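Local coordinates for GAF domain-containing protein (PDB 4MN7), which probably reduces free methionine-R-sulfoxide to methionine, as a type II free methionine-R-sulfoxide reductase built on a GAF domain, at residues 67-75 with 113-121. The protein carries 1 engineered substitution. Residues are numbered along the deposited sequence; the frame is centred on the assembly and turned at random.
Sequences NDIVNEYDV and KAAFSKEDE
Asn71 reaches from the edge strand 70-72 to Phe116 and Glu121, and its carboxamide nitrogen makes two of the three hydrogen bonds between the segments. ND2 of Asn71 donates to OE2 of Glu121 over 3.0 Å, nearly straight and onto the anti lone pair of that oxygen. Its second N-H points to Phe116 O, with Asn71 ND2 and that oxygen 2.8 Å apart and the donor above the carbonyl plane. Both acceptors lie almost in the amide plane, so the pair fixes its rotation; with CG anti to the backbone N (chi1 -178°), the carboxamide is carried toward 113-121. Asn71 OD1 is turned to the edge of the Phe116 ring, where it is buried without a hydrogen-bonding partner. A leucine at this position would probably leave Phe116 O and Glu121 OE2 without their shared donor and free the carboxylate to turn.

The third bond is backbone to backbone, Ala114 N to Tyr73 O at 2.8 Å, in the carbonyl plane and on a lone pair. CG of Lys113 packs against the same oxygen.

Apolar contacts flank the polar ones. CD1 of Ile69 rests 3.8 Å from CB of Glu121, while the Tyr73 ring presents its edge to CA of Ala114.

Within 113-121, Ser117 is the N-cap of helix 118-136, and Asp120 OD2 accepts from Ser117 N at 2.8 Å and from Ser117 OG. Lys118 makes a long salt bridge to OE1 of Glu121, the oxygen Asn71 leaves alone.

Together these contacts tie the outermost strand of the antiparallel GAF sheet to the start of helix 118-136. Strand 70-72 pairs with strand 90-98 and turns Val70 toward helix 59-66, while Phe116 packs on Ile92 and Ile108 of the sheet and meets the ring of Tyr25.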
ATOM      1  N   ASN A  67       8.739  -6.213 -19.785  1.00 36.77           N
ATOM      2  CA  ASN A  67       9.123  -6.064 -18.375  1.00 34.29           C
ATOM      3  C   ASN A  67      10.033  -4.895 -18.100  1.00 34.44           C
ATOM      4  O   ASN A  67      11.014  -5.018 -17.434  1.00 35.65           O
ATOM      5  CB  ASN A  67       9.737  -7.324 -17.781  1.00 37.84           C
ATOM      6  CG  ASN A  67       9.752  -7.274 -16.249  1.00 42.68           C
ATOM      7  OD1 ASN A  67       9.163  -6.368 -15.621  1.00 42.20           O
ATOM      8  ND2 ASN A  67      10.441  -8.195 -15.661  1.00 41.70           N
ATOM      9  N   ASP A  68       9.645  -3.717 -18.527  1.00 35.17           N
ATOM     10  CA  ASP A  68      10.486  -2.544 -18.329  1.00 35.90           C
ATOM     11  C   ASP A  68       9.599  -1.324 -18.474  1.00 32.75           C
ATOM     12  O   ASP A  68       8.491  -1.423 -19.021  1.00 34.08           O
ATOM     13  CB  ASP A  68      11.536  -2.601 -19.452  1.00 42.17           C
ATOM     14  CG  ASP A  68      12.811  -1.927 -19.120  1.00 51.35           C
ATOM     15  OD1 ASP A  68      12.982  -1.492 -17.993  1.00 51.72           O
ATOM     16  OD2 ASP A  68      13.648  -1.782 -20.049  1.00 72.28           O
ATOM     17  N   ILE A  69      10.096  -0.172 -18.072  1.00 35.59           N
ATOM     18  CA  ILE A  69       9.395   1.077 -18.228  1.00 34.96           C
ATOM     19  C   ILE A  69       9.241   1.417 -19.687  1.00 37.55           C
ATOM     20  O   ILE A  69      10.158   1.251 -20.484  1.00 33.47           O
ATOM     21  CB  ILE A  69      10.152   2.219 -17.557  1.00 37.22           C
ATOM     22  CG1 ILE A  69      10.027   2.091 -16.026  1.00 40.30           C
ATOM     23  CG2 ILE A  69       9.599   3.571 -17.966  1.00 38.83           C
ATOM     24  CD1 ILE A  69      10.923   3.004 -15.250  1.00 35.98           C
ATOM     25  N   VAL A  70       8.073   1.930 -20.036  1.00 33.63           N
ATOM     26  CA  VAL A  70       7.875   2.459 -21.394  1.00 34.09           C
ATOM     27  C   VAL A  70       7.508   3.900 -21.162  1.00 34.56           C
ATOM     28  O   VAL A  70       6.519   4.208 -20.454  1.00 38.24           O
ATOM     29  CB  VAL A  70       6.777   1.700 -22.138  1.00 36.45           C
ATOM     30  CG1 VAL A  70       6.412   2.403 -23.446  1.00 46.26           C
ATOM     31  CG2 VAL A  70       7.310   0.308 -22.460  1.00 40.16           C
ATOM     32  N   ASN A  71       8.239   4.786 -21.794  1.00 34.76           N
ATOM     33  CA  ASN A  71       8.031   6.224 -21.553  1.00 41.18           C
ATOM     34  C   ASN A  71       7.936   6.879 -22.890  1.00 45.21           C
ATOM     35  O   ASN A  71       8.962   7.024 -23.516  1.00 44.16           O
ATOM     36  CB  ASN A  71       9.200   6.825 -20.763  1.00 39.42           C
ATOM     37  CG  ASN A  71       9.014   8.329 -20.442  1.00 44.20           C
ATOM     38  OD1 ASN A  71       8.115   9.009 -20.973  1.00 41.53           O
ATOM     39  ND2 ASN A  71       9.935   8.873 -19.613  1.00 45.50           N
ATOM     40  N   GLU A  72       6.715   7.262 -23.313  1.00 43.98           N
ATOM     41  CA  GLU A  72       6.500   7.967 -24.591  1.00 39.64           C
ATOM     42  C   GLU A  72       6.489   9.479 -24.349  1.00 37.78           C
ATOM     43  O   GLU A  72       5.589  10.014 -23.720  1.00 40.12           O
ATOM     44  CB  GLU A  72       5.206   7.514 -25.232  1.00 40.57           C
ATOM     45  CG  GLU A  72       4.824   8.323 -26.438  1.00 43.75           C
ATOM     46  CD  GLU A  72       5.937   8.281 -27.489  1.00 48.30           C
ATOM     47  OE1 GLU A  72       6.489   9.353 -27.877  1.00 49.57           O
ATOM     48  OE2 GLU A  72       6.296   7.154 -27.884  1.00 54.88           O
ATOM     49  N   TYR A  73       7.526  10.150 -24.830  1.00 44.64           N
ATOM     50  CA  TYR A  73       7.719  11.610 -24.661  1.00 46.93           C
ATOM     51  C   TYR A  73       6.764  12.462 -25.516  1.00 47.17           C
ATOM     52  O   TYR A  73       6.482  13.641 -25.164  1.00 43.46           O
ATOM     53  CB  TYR A  73       9.147  11.981 -25.096  1.00 53.31           C
ATOM     54  CG  TYR A  73      10.227  11.168 -24.402  1.00 65.26           C
ATOM     55  CD1 TYR A  73      10.610  11.439 -23.040  1.00 81.26           C
ATOM     56  CD2 TYR A  73      10.890  10.122 -25.084  1.00 76.30           C
ATOM     57  CE1 TYR A  73      11.618  10.692 -22.398  1.00 74.30           C
ATOM     58  CE2 TYR A  73      11.889   9.359 -24.445  1.00 84.06           C
ATOM     59  CZ  TYR A  73      12.243   9.637 -23.114  1.00 85.57           C
ATOM     60  OH  TYR A  73      13.225   8.870 -22.526  1.00 93.23           O
ATOM     61  N   ASP A  74       6.318  11.871 -26.640  1.00 46.57           N
ATOM     62  CA  ASP A  74       5.506  12.555 -27.653  1.00 53.09           C
ATOM     63  C   ASP A  74       4.495  11.622 -28.369  1.00 51.98           C
ATOM     64  O   ASP A  74       4.780  11.090 -29.465  1.00 53.70           O
ATOM     65  CB  ASP A  74       6.417  13.176 -28.687  1.00 56.98           C
ATOM     66  CG  ASP A  74       5.707  14.258 -29.496  1.00 66.00           C
ATOM     67  OD1 ASP A  74       4.443  14.344 -29.438  1.00 67.05           O
ATOM     68  OD2 ASP A  74       6.425  15.033 -30.154  1.00 69.63           O
ATOM     69  N   VAL A  75       3.352  11.418 -27.720  1.00 49.96           N
ATOM     70  CA  VAL A  75       2.314  10.462 -28.122  1.00 58.10           C
ATOM     71  C   VAL A  75       1.718  10.792 -29.497  1.00 60.16           C
ATOM     72  O   VAL A  75       1.566   9.908 -30.335  1.00 63.06           O
ATOM     73  CB  VAL A  75       1.107  10.425 -27.114  1.00 60.88           C
ATOM     74  CG1 VAL A  75       0.016   9.423 -27.565  1.00 68.76           C
ATOM     75  CG2 VAL A  75       1.571  10.016 -25.738  1.00 70.17           C
ATOM     76  N   LYS A 113       4.045  17.700 -22.822  1.00 40.81           N
ATOM     77  CA  LYS A 113       4.952  16.882 -23.568  1.00 48.93           C
ATOM     78  C   LYS A 113       6.156  16.524 -22.701  1.00 38.15           C
ATOM     79  O   LYS A 113       6.562  17.341 -21.897  1.00 39.49           O
ATOM     80  CB  LYS A 113       5.426  17.696 -24.736  1.00 55.55           C
ATOM     81  CG  LYS A 113       5.938  16.914 -25.943  1.00 69.09           C
ATOM     82  CD  LYS A 113       5.936  17.815 -27.185  1.00 76.46           C
ATOM     83  CE  LYS A 113       4.768  18.816 -27.133  1.00 78.51           C
ATOM     84  NZ  LYS A 113       4.520  19.629 -28.354  1.00 83.31           N
ATOM     85  N   ALA A 114       6.804  15.406 -22.981  1.00 38.44           N
ATOM     86  CA  ALA A 114       8.028  15.002 -22.249  1.00 43.52           C
ATOM     87  C   ALA A 114       7.925  15.266 -20.730  1.00 39.84           C
ATOM     88  O   ALA A 114       8.774  15.873 -20.134  1.00 45.35           O
ATOM     89  CB  ALA A 114       9.224  15.735 -22.820  1.00 45.47           C
ATOM     90  N   ALA A 115       6.805  14.879 -20.149  1.00 35.52           N
ATOM     91  CA  ALA A 115       6.496  15.098 -18.760  1.00 42.04           C
ATOM     92  C   ALA A 115       7.386  14.241 -17.794  1.00 37.25           C
ATOM     93  O   ALA A 115       7.503  14.575 -16.635  1.00 40.80           O
ATOM     94  CB  ALA A 115       5.040  14.715 -18.530  1.00 39.13           C
ATOM     95  N   PHE A 116       7.897  13.120 -18.267  1.00 38.11           N
ATOM     96  CA  PHE A 116       8.457  12.083 -17.405  1.00 40.94           C
ATOM     97  C   PHE A 116       9.955  11.965 -17.620  1.00 43.48           C
ATOM     98  O   PHE A 116      10.438  11.489 -18.648  1.00 47.77           O
ATOM     99  CB  PHE A 116       7.761  10.773 -17.679  1.00 39.44           C
ATOM    100  CG  PHE A 116       6.277  10.864 -17.526  1.00 37.73           C
ATOM    101  CD1 PHE A 116       5.706  11.043 -16.308  1.00 34.28           C
ATOM    102  CD2 PHE A 116       5.450  10.810 -18.632  1.00 35.56           C
ATOM    103  CE1 PHE A 116       4.324  11.138 -16.156  1.00 35.82           C
ATOM    104  CE2 PHE A 116       4.064  10.919 -18.484  1.00 34.23           C
ATOM    105  CZ  PHE A 116       3.498  11.087 -17.245  1.00 38.39           C
ATOM    106  N   SER A 117      10.689  12.474 -16.654  1.00 41.65           N
ATOM    107  CA  SER A 117      12.153  12.474 -16.717  1.00 43.98           C
ATOM    108  C   SER A 117      12.702  11.184 -16.074  1.00 41.17           C
ATOM    109  O   SER A 117      11.936  10.343 -15.559  1.00 45.46           O
ATOM    110  CB  SER A 117      12.666  13.709 -15.938  1.00 45.87           C
ATOM    111  OG  SER A 117      12.247  13.650 -14.564  1.00 52.32           O
ATOM    112  N   LYS A 118      14.009  11.036 -16.078  1.00 39.70           N
ATOM    113  CA  LYS A 118      14.701   9.916 -15.437  1.00 36.72           C
ATOM    114  C   LYS A 118      14.407   9.848 -13.966  1.00 34.26           C
ATOM    115  O   LYS A 118      14.243   8.762 -13.443  1.00 35.36           O
ATOM    116  CB  LYS A 118      16.220  10.003 -15.580  1.00 45.98           C
ATOM    117  CG  LYS A 118      16.724   9.953 -16.991  1.00 60.29           C
ATOM    118  CD  LYS A 118      16.694   8.541 -17.539  1.00 73.38           C
ATOM    119  CE  LYS A 118      16.769   8.537 -19.076  1.00 79.25           C
ATOM    120  NZ  LYS A 118      16.265   7.225 -19.584  1.00 81.74           N
ATOM    121  N   GLU A 119      14.322  11.004 -13.322  1.00 35.30           N
ATOM    122  CA  GLU A 119      13.944  11.109 -11.888  1.00 40.97           C
ATOM    123  C   GLU A 119      12.573  10.422 -11.671  1.00 39.04           C
ATOM    124  O   GLU A 119      12.405   9.621 -10.781  1.00 35.34           O
ATOM    125  CB  GLU A 119      13.893  12.599 -11.470  1.00 42.12           C
ATOM    126  CG  GLU A 119      13.286  12.907 -10.100  1.00 55.25           C
ATOM    127  CD  GLU A 119      13.018  14.409  -9.806  1.00 61.73           C
ATOM    128  OE1 GLU A 119      13.129  15.284 -10.721  1.00 66.02           O
ATOM    129  OE2 GLU A 119      12.672  14.728  -8.631  1.00 66.43           O
ATOM    130  N   ASP A 120      11.618  10.732 -12.524  1.00 39.45           N
ATOM    131  CA  ASP A 120      10.267  10.150 -12.467  1.00 36.49           C
ATOM    132  C   ASP A 120      10.273   8.649 -12.663  1.00 35.42           C
ATOM    133  O   ASP A 120       9.567   7.886 -11.985  1.00 33.21           O
ATOM    134  CB  ASP A 120       9.385  10.737 -13.607  1.00 42.19           C
ATOM    135  CG  ASP A 120       9.002  12.193 -13.396  1.00 42.30           C
ATOM    136  OD1 ASP A 120       8.315  12.528 -12.401  1.00 43.67           O
ATOM    137  OD2 ASP A 120       9.408  13.020 -14.257  1.00 51.60           O
ATOM    138  N   GLU A 121      11.035   8.214 -13.627  1.00 35.01           N
ATOM    139  CA  GLU A 121      11.194   6.842 -13.856  1.00 37.26           C
ATOM    140  C   GLU A 121      11.657   6.099 -12.640  1.00 37.71           C
ATOM    141  O   GLU A 121      11.089   5.058 -12.302  1.00 38.66           O
ATOM    142  CB  GLU A 121      12.186   6.589 -15.003  1.00 40.47           C
ATOM    143  CG  GLU A 121      11.636   7.010 -16.329  1.00 42.37           C
ATOM    144  CD  GLU A 121      12.536   6.669 -17.522  1.00 47.68           C
ATOM    145  OE1 GLU A 121      13.566   5.973 -17.362  1.00 48.62           O
ATOM    146  OE2 GLU A 121      12.173   7.108 -18.645  1.00 48.17           O
TER